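Local coordinates for putative enoyl-CoA hydratase/isomerase (Bordetella parapertussis, PDB 3ISA), which probably catalyses the hydration or isomerisation of enoyl-CoA thioesters, as a member of the crotonase superfamily, at the interface of chains A and B. Residues are numbered along the deposited sequence; one frame, centred on the assembly and turned at random. Chains: chain A/B, Putative enoyl-CoA hydratase/isomerase.

Contact 1: the interface of chains A and B. Residues chain A 154, 157-158; chain B 100, 121-123, 175, 178.
With CG anti to its carbonyl carbon (chi1 -83°), A:Asp154 swings its carboxylate off helix 153-160 toward strand 122-125 of chain B, where B:Arg123, bent at chi3 (-66°), turns its guanidinium to meet it. The two chains are copies of one crotonase-family protein, and this patch sets helix 153-160 of one against strand 122-125 and neighbouring loop residues of the other. The side chains cross at about a right angle, and NH1 of B:Arg123 forms a salt bridge and hydrogen bond of 2.9 Å to the carboxylate oxygen OD1 of A:Asp154. The oxygen lies at the guanidinium edge, almost in its plane, whereas the nitrogen sits above the carboxylate plane; the two planes are 38° apart. The same NH1 also donates to the backbone O of B:Gly175 at 3.3 Å, which helps fix the rotation of the guanidinium. One water joins B:Gly175 O to A:Asp154 OD1, and another links A:Asp154 OD2 to B:Arg123 NH2. Alongside, A:Leu157, its CG anti to the backbone N, sends CD2 across the aliphatic stem of B:Lys121, meeting CB at 3.6 Å, and touches CD1 of B:Leu100 at 3.9 Å. Within chain B, the indole of B:Trp122 has the guanidinium carbon CZ of B:Arg178 over the centre of one face and CD2 of B:Leu100 toward the rim of the other; B:Arg178 is poorly ordered.

Contact 2: the interface of chains A and B. Residues chain A 136-137, 157, 160-163; chain B 196, 199-200, 204, 208.
A:Leu136, on the 3-10 helix 135-138, reaches into chain B of this crotonase-family pair with CG anti to its own carbonyl carbon (chi1 -70°). Its CB lies 3.8 Å from the methyl CD2 of B:Leu200, and beyond CG the side chain forks between two residues of helix 202-212. The branch CD2 crosses B:Thr204 obliquely and packs on its methyl CG2 at 3.6 Å. The other branch, CD1, meets B:Leu208 at about a right angle, touching its CD1 at 4.0 Å. B:Thr204 presents that methyl because CG2 is anti to the backbone N. B:Leu208 also has CG anti to its backbone N, and its second branch, CD2, rests on the bare CA of A:Gly161 at 3.5 Å, where the partner backbone comes close at the end of helix 153-160. B:Leu200 packs its CG and CD1 near the carbonyl O of A:Gly161, while the methyl of B:Ala199 abuts CA of A:Ser162 at 3.6 Å. The polar tie is made by A:Lys137, whose chain bends at chi2 and chi3 and crosses B:Leu200 at about a right angle. Its ammonium NZ donates to the backbone O of B:Ala199 at 2.8 Å, in the carbonyl plane and on a lone pair. The interlocked leucines, pinned at one margin by this lysine, provide a largely apolar seam that probably helps hold neighbouring subunits together in the hexameric assembly.

Contact 3: the interface of chains A and B. Residues chain A 141, 144-145, 148, 153, 156-157; chain B 208, 211-212.
Helix 202-212 of chain B lays its last turn against helices 144-151 and 153-160 of chain A, a mostly apolar subunit interface in this crotonase-family protein. B:Leu212 and A:Arg148 run past each other in opposite directions, so that the leucine tip lies by the root of the arginine and the leucine backbone by its outer part. The branch CD2 of B:Leu212 reaches CB of A:Arg148 at 3.7 Å and the methyl of A:Ala156 at 3.8 Å. Its other branch, CD1, turns to the CA of A:Leu157 at 3.9 Å, the two leucines crossing obliquely. B:Val211 instead crosses A:Arg145 and A:Thr144 at about right angles. With CG1 anti to its backbone N (chi1 168°), the valine puts this methyl over the centre of one face of the A:Arg145 guanidinium, and also touches the arginine CG. The extended arginine thus covers the valine with both its aliphatic stem and its flat head. A:Thr144 points CG2 between B:Leu208 CD1, at 3.6 Å, and B:Val211 CG1, at 3.7 Å. The CG of A:Arg145 also lies over one face of the A:Arg148 guanidinium, toward its rim, so the stem of one arginine covers part of the flat head of the other. A water bridges the chains at the guanidinium edge: it lies 3.0 Å from NE of A:Arg145, nearly straight along the N-H (172°), and 2.8 Å from the backbone O of B:Val211.

Contact 1: the interface of chains A and B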
# COMPACT_ATOMS: atom_id res chain seq x y z
N ASP A 154 10.82 16.09 10.34
CA ASP A 154 11.17 17.44 10.76
C ASP A 154 12.69 17.62 10.84
O ASP A 154 13.23 18.49 10.17
CB ASP A 154 10.44 17.85 12.06
CG ASP A 154 9.02 18.35 11.80
OD1 ASP A 154 8.18 18.34 12.73
OD2 ASP A 154 8.73 18.77 10.66
N LEU A 157 14.43 17.21 7.34
CA LEU A 157 14.31 18.45 6.57
C LEU A 157 15.27 19.53 7.07
O LEU A 157 15.93 20.17 6.26
CB LEU A 157 12.87 18.99 6.56
CG LEU A 157 12.65 20.27 5.74
CD1 LEU A 157 13.00 20.08 4.27
CD2 LEU A 157 11.21 20.74 5.87
N SER A 158 15.37 19.71 8.39
CA SER A 158 16.30 20.68 8.98
C SER A 158 17.74 20.47 8.47
O SER A 158 18.43 21.41 8.12
CB SER A 158 16.25 20.61 10.50
OG SER A 158 17.34 21.30 11.08
N LEU B 100 9.65 25.55 0.80
CA LEU B 100 9.72 25.47 2.26
C LEU B 100 8.57 26.35 2.79
O LEU B 100 8.23 27.38 2.19
CB LEU B 100 11.05 25.99 2.79
CG LEU B 100 11.25 26.00 4.31
CD1 LEU B 100 11.08 24.55 4.88
CD2 LEU B 100 12.60 26.57 4.68
N LYS B 121 6.06 23.53 7.53
CA LYS B 121 7.17 22.68 7.96
C LYS B 121 7.95 23.27 9.14
O LYS B 121 8.30 22.53 10.07
CB LYS B 121 8.12 22.40 6.79
CG LYS B 121 7.48 21.62 5.61
CD LYS B 121 7.12 20.17 6.01
CE LYS B 121 6.07 19.53 5.07
NZ LYS B 121 4.66 20.05 5.28
N TRP B 122 8.24 24.57 9.09
CA TRP B 122 8.89 25.27 10.21
C TRP B 122 7.79 26.00 10.98
O TRP B 122 7.05 26.82 10.42
CB TRP B 122 9.96 26.25 9.70
CG TRP B 122 11.25 25.64 9.18
CD1 TRP B 122 11.42 24.40 8.63
CD2 TRP B 122 12.54 26.27 9.15
NE1 TRP B 122 12.74 24.21 8.27
CE2 TRP B 122 13.44 25.35 8.57
CE3 TRP B 122 13.02 27.52 9.56
CZ2 TRP B 122 14.80 25.64 8.40
CZ3 TRP B 122 14.37 27.81 9.39
CH2 TRP B 122 15.23 26.88 8.80
N ARG B 123 7.65 25.69 12.27
CA ARG B 123 6.55 26.24 13.05
C ARG B 123 7.07 26.86 14.33
O ARG B 123 7.74 26.19 15.12
CB ARG B 123 5.52 25.15 13.37
CG ARG B 123 4.98 24.40 12.15
CD ARG B 123 4.07 23.24 12.54
NE ARG B 123 4.78 22.17 13.25
CZ ARG B 123 5.53 21.23 12.66
NH1 ARG B 123 6.14 20.30 13.40
NH2 ARG B 123 5.67 21.21 11.34
N GLY B 175 6.63 18.59 20.09
CA GLY B 175 7.24 18.80 18.77
C GLY B 175 6.32 19.48 17.76
O GLY B 175 6.60 19.47 16.56
N ARG B 178 8.86 24.26 16.63
CA ARG B 178 10.33 24.16 16.68
C ARG B 178 10.83 24.79 17.96
O ARG B 178 11.68 24.24 18.65
CB ARG B 178 10.96 24.91 15.51
CG ARG B 178 11.23 24.07 14.32
CD ARG B 178 11.51 24.93 13.09
NE ARG B 178 12.93 25.21 12.88
CZ ARG B 178 13.76 24.43 12.20
NH1 ARG B 178 15.04 24.78 12.05
NH2 ARG B 178 13.32 23.30 11.65
O HOH W 1 8.49 17.81 15.34
O HOH W 2 9.50 19.90 8.68
O HOH W 3 6.43 18.57 9.88

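Contact 2: the interface of chains A and B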
# COMPACT_ATOMS: atom_id res chain seq x y z
N LEU A 136 22.56 16.62 -2.18
CA LEU A 136 21.43 17.39 -2.72
C LEU A 136 21.86 18.71 -3.37
O LEU A 136 21.19 19.16 -4.30
CB LEU A 136 20.32 17.61 -1.67
CG LEU A 136 19.51 16.36 -1.26
CD1 LEU A 136 18.89 16.56 0.12
CD2 LEU A 136 18.44 15.95 -2.31
N LYS A 137 22.99 19.29 -2.91
CA LYS A 137 23.65 20.42 -3.61
C LYS A 137 23.91 20.17 -5.10
O LYS A 137 23.81 21.10 -5.91
CB LYS A 137 24.96 20.86 -2.93
CG LYS A 137 24.81 21.36 -1.51
CD LYS A 137 23.87 22.53 -1.38
CE LYS A 137 24.60 23.84 -1.49
NZ LYS A 137 23.85 24.98 -0.86
N LEU A 157 14.43 17.21 7.34
CA LEU A 157 14.31 18.45 6.57
C LEU A 157 15.27 19.53 7.07
O LEU A 157 15.93 20.17 6.26
CB LEU A 157 12.87 18.99 6.56
CG LEU A 157 12.65 20.27 5.74
CD1 LEU A 157 13.00 20.08 4.27
CD2 LEU A 157 11.21 20.74 5.87
N LEU A 160 18.75 17.97 5.79
CA LEU A 160 18.90 17.70 4.36
C LEU A 160 18.51 18.92 3.51
O LEU A 160 19.16 19.21 2.51
CB LEU A 160 18.12 16.45 3.94
CG LEU A 160 18.59 15.13 4.57
CD1 LEU A 160 17.71 13.99 4.08
CD2 LEU A 160 20.07 14.87 4.23
N GLY A 161 17.48 19.65 3.96
CA GLY A 161 16.96 20.83 3.25
C GLY A 161 17.97 21.92 2.98
O GLY A 161 17.84 22.67 2.01
N SER A 162 18.99 22.02 3.84
CA SER A 162 20.10 22.92 3.54
C SER A 162 21.42 22.17 3.32
O SER A 162 22.49 22.78 3.32
CB SER A 162 20.24 24.00 4.61
OG SER A 162 20.41 23.43 5.89
N ALA A 163 21.32 20.84 3.13
CA ALA A 163 22.48 19.96 2.94
C ALA A 163 23.63 20.32 3.90
O ALA A 163 24.78 20.49 3.49
CB ALA A 163 22.95 19.98 1.48
N ALA B 196 17.76 28.68 4.18
CA ALA B 196 17.57 27.21 4.10
C ALA B 196 16.81 26.81 2.84
O ALA B 196 17.18 25.86 2.16
CB ALA B 196 16.84 26.71 5.34
N ALA B 199 18.92 26.99 -0.31
CA ALA B 199 20.15 26.20 -0.27
C ALA B 199 20.17 25.14 -1.38
O ALA B 199 21.23 24.66 -1.76
CB ALA B 199 20.34 25.58 1.10
N LEU B 200 18.99 24.78 -1.90
CA LEU B 200 18.89 23.82 -3.00
C LEU B 200 18.15 24.44 -4.18
O LEU B 200 17.38 25.38 -4.00
CB LEU B 200 18.13 22.57 -2.54
CG LEU B 200 18.60 21.83 -1.28
CD1 LEU B 200 17.67 20.63 -1.01
CD2 LEU B 200 20.08 21.39 -1.45
N THR B 204 15.31 20.16 -7.05
CA THR B 204 15.83 19.29 -5.99
C THR B 204 15.06 19.50 -4.70
O THR B 204 14.76 18.54 -3.98
CB THR B 204 17.36 19.48 -5.79
OG1 THR B 204 18.04 19.21 -7.02
CG2 THR B 204 17.92 18.54 -4.73
N LEU B 208 13.03 16.59 -2.77
CA LEU B 208 13.28 16.33 -1.35
C LEU B 208 11.99 16.37 -0.54
O LEU B 208 11.75 15.47 0.28
CB LEU B 208 14.26 17.37 -0.79
CG LEU B 208 14.50 17.25 0.72
CD1 LEU B 208 15.12 15.89 1.09
CD2 LEU B 208 15.36 18.39 1.23

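Contact 3: the interface of chains A and B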
# COMPACT_ATOMS: atom_id res chain seq x y z
N VAL A 141 19.92 12.18 -4.79
CA VAL A 141 18.93 11.79 -3.79
C VAL A 141 19.31 10.40 -3.27
O VAL A 141 18.92 9.39 -3.84
CB VAL A 141 17.48 11.86 -4.34
CG1 VAL A 141 16.47 11.46 -3.24
CG2 VAL A 141 17.17 13.28 -4.86
N THR A 144 17.99 9.36 1.59
CA THR A 144 16.98 10.30 2.10
C THR A 144 15.90 9.68 3.00
O THR A 144 15.74 10.11 4.15
CB THR A 144 16.35 11.10 0.91
OG1 THR A 144 17.40 11.50 0.01
CG2 THR A 144 15.58 12.32 1.44
N ARG A 145 15.17 8.69 2.50
CA ARG A 145 14.09 8.09 3.28
C ARG A 145 14.63 7.36 4.50
O ARG A 145 14.02 7.43 5.55
CB ARG A 145 13.22 7.16 2.45
CG ARG A 145 12.36 7.90 1.48
CD ARG A 145 11.42 6.94 0.76
NE ARG A 145 10.67 7.61 -0.30
CZ ARG A 145 11.03 7.65 -1.58
NH1 ARG A 145 12.16 7.08 -2.00
NH2 ARG A 145 10.24 8.27 -2.45
N ARG A 148 15.39 9.99 7.19
CA ARG A 148 14.09 10.41 7.71
C ARG A 148 13.51 9.40 8.70
O ARG A 148 13.05 9.79 9.76
CB ARG A 148 13.13 10.61 6.54
CG ARG A 148 11.69 10.93 6.93
CD ARG A 148 10.76 10.45 5.84
NE ARG A 148 10.71 8.99 5.69
CZ ARG A 148 10.08 8.37 4.70
NH1 ARG A 148 9.43 9.09 3.78
NH2 ARG A 148 10.07 7.05 4.62
N ALA A 153 10.82 13.29 9.95
CA ALA A 153 10.76 14.22 8.80
C ALA A 153 11.19 15.64 9.14
O ALA A 153 11.86 16.31 8.33
CB ALA A 153 9.39 14.24 8.16
N ALA A 156 15.04 15.61 9.58
CA ALA A 156 15.60 15.29 8.26
C ALA A 156 15.56 16.51 7.35
O ALA A 156 16.55 16.81 6.68
CB ALA A 156 14.84 14.13 7.61
N LEU A 157 14.43 17.21 7.34
CA LEU A 157 14.31 18.45 6.57
C LEU A 157 15.27 19.53 7.07
O LEU A 157 15.93 20.17 6.26
CB LEU A 157 12.87 18.99 6.56
CG LEU A 157 12.65 20.27 5.74
CD1 LEU A 157 13.00 20.08 4.27
CD2 LEU A 157 11.21 20.74 5.87
N LEU B 208 13.03 16.59 -2.77
CA LEU B 208 13.28 16.33 -1.35
C LEU B 208 11.99 16.37 -0.54
O LEU B 208 11.75 15.47 0.28
CB LEU B 208 14.26 17.37 -0.79
CG LEU B 208 14.50 17.25 0.72
CD1 LEU B 208 15.12 15.89 1.09
CD2 LEU B 208 15.36 18.39 1.23
N VAL B 211 9.84 13.32 -1.34
CA VAL B 211 10.43 12.11 -0.74
C VAL B 211 10.23 12.04 0.79
O VAL B 211 9.92 10.97 1.34
CB VAL B 211 11.94 11.99 -1.16
CG1 VAL B 211 12.67 10.95 -0.36
CG2 VAL B 211 12.04 11.69 -2.64
N LEU B 212 10.35 13.17 1.47
CA LEU B 212 10.17 13.20 2.93
C LEU B 212 8.74 13.01 3.44
O LEU B 212 8.54 12.48 4.54
CB LEU B 212 10.75 14.49 3.53
CG LEU B 212 12.28 14.67 3.49
CD1 LEU B 212 12.66 16.05 3.99
CD2 LEU B 212 13.01 13.58 4.27
O HOH W 4 8.12 8.90 0.72

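Contact 1 lies about 13 Å from contact 2 and 12 Å from contact 3, while contacts 2 and 3 are about 10 Å apart, measured between the centres of their C-alpha atoms. A:Leu157 on helix 153-160 belongs to all three, and B:Leu208 on helix 202-212 joins contacts 2 and 3. Together they form a continuous interface, with the charged, watered patch of contact 1 to one side of the more apolar contacts 2 and 3. Chain A and chain B contribute different elements, in keeping with the absence of an exact two-fold, and the deposited assembly contains six copies; such an arrangement could let the contact repeat between successive subunits.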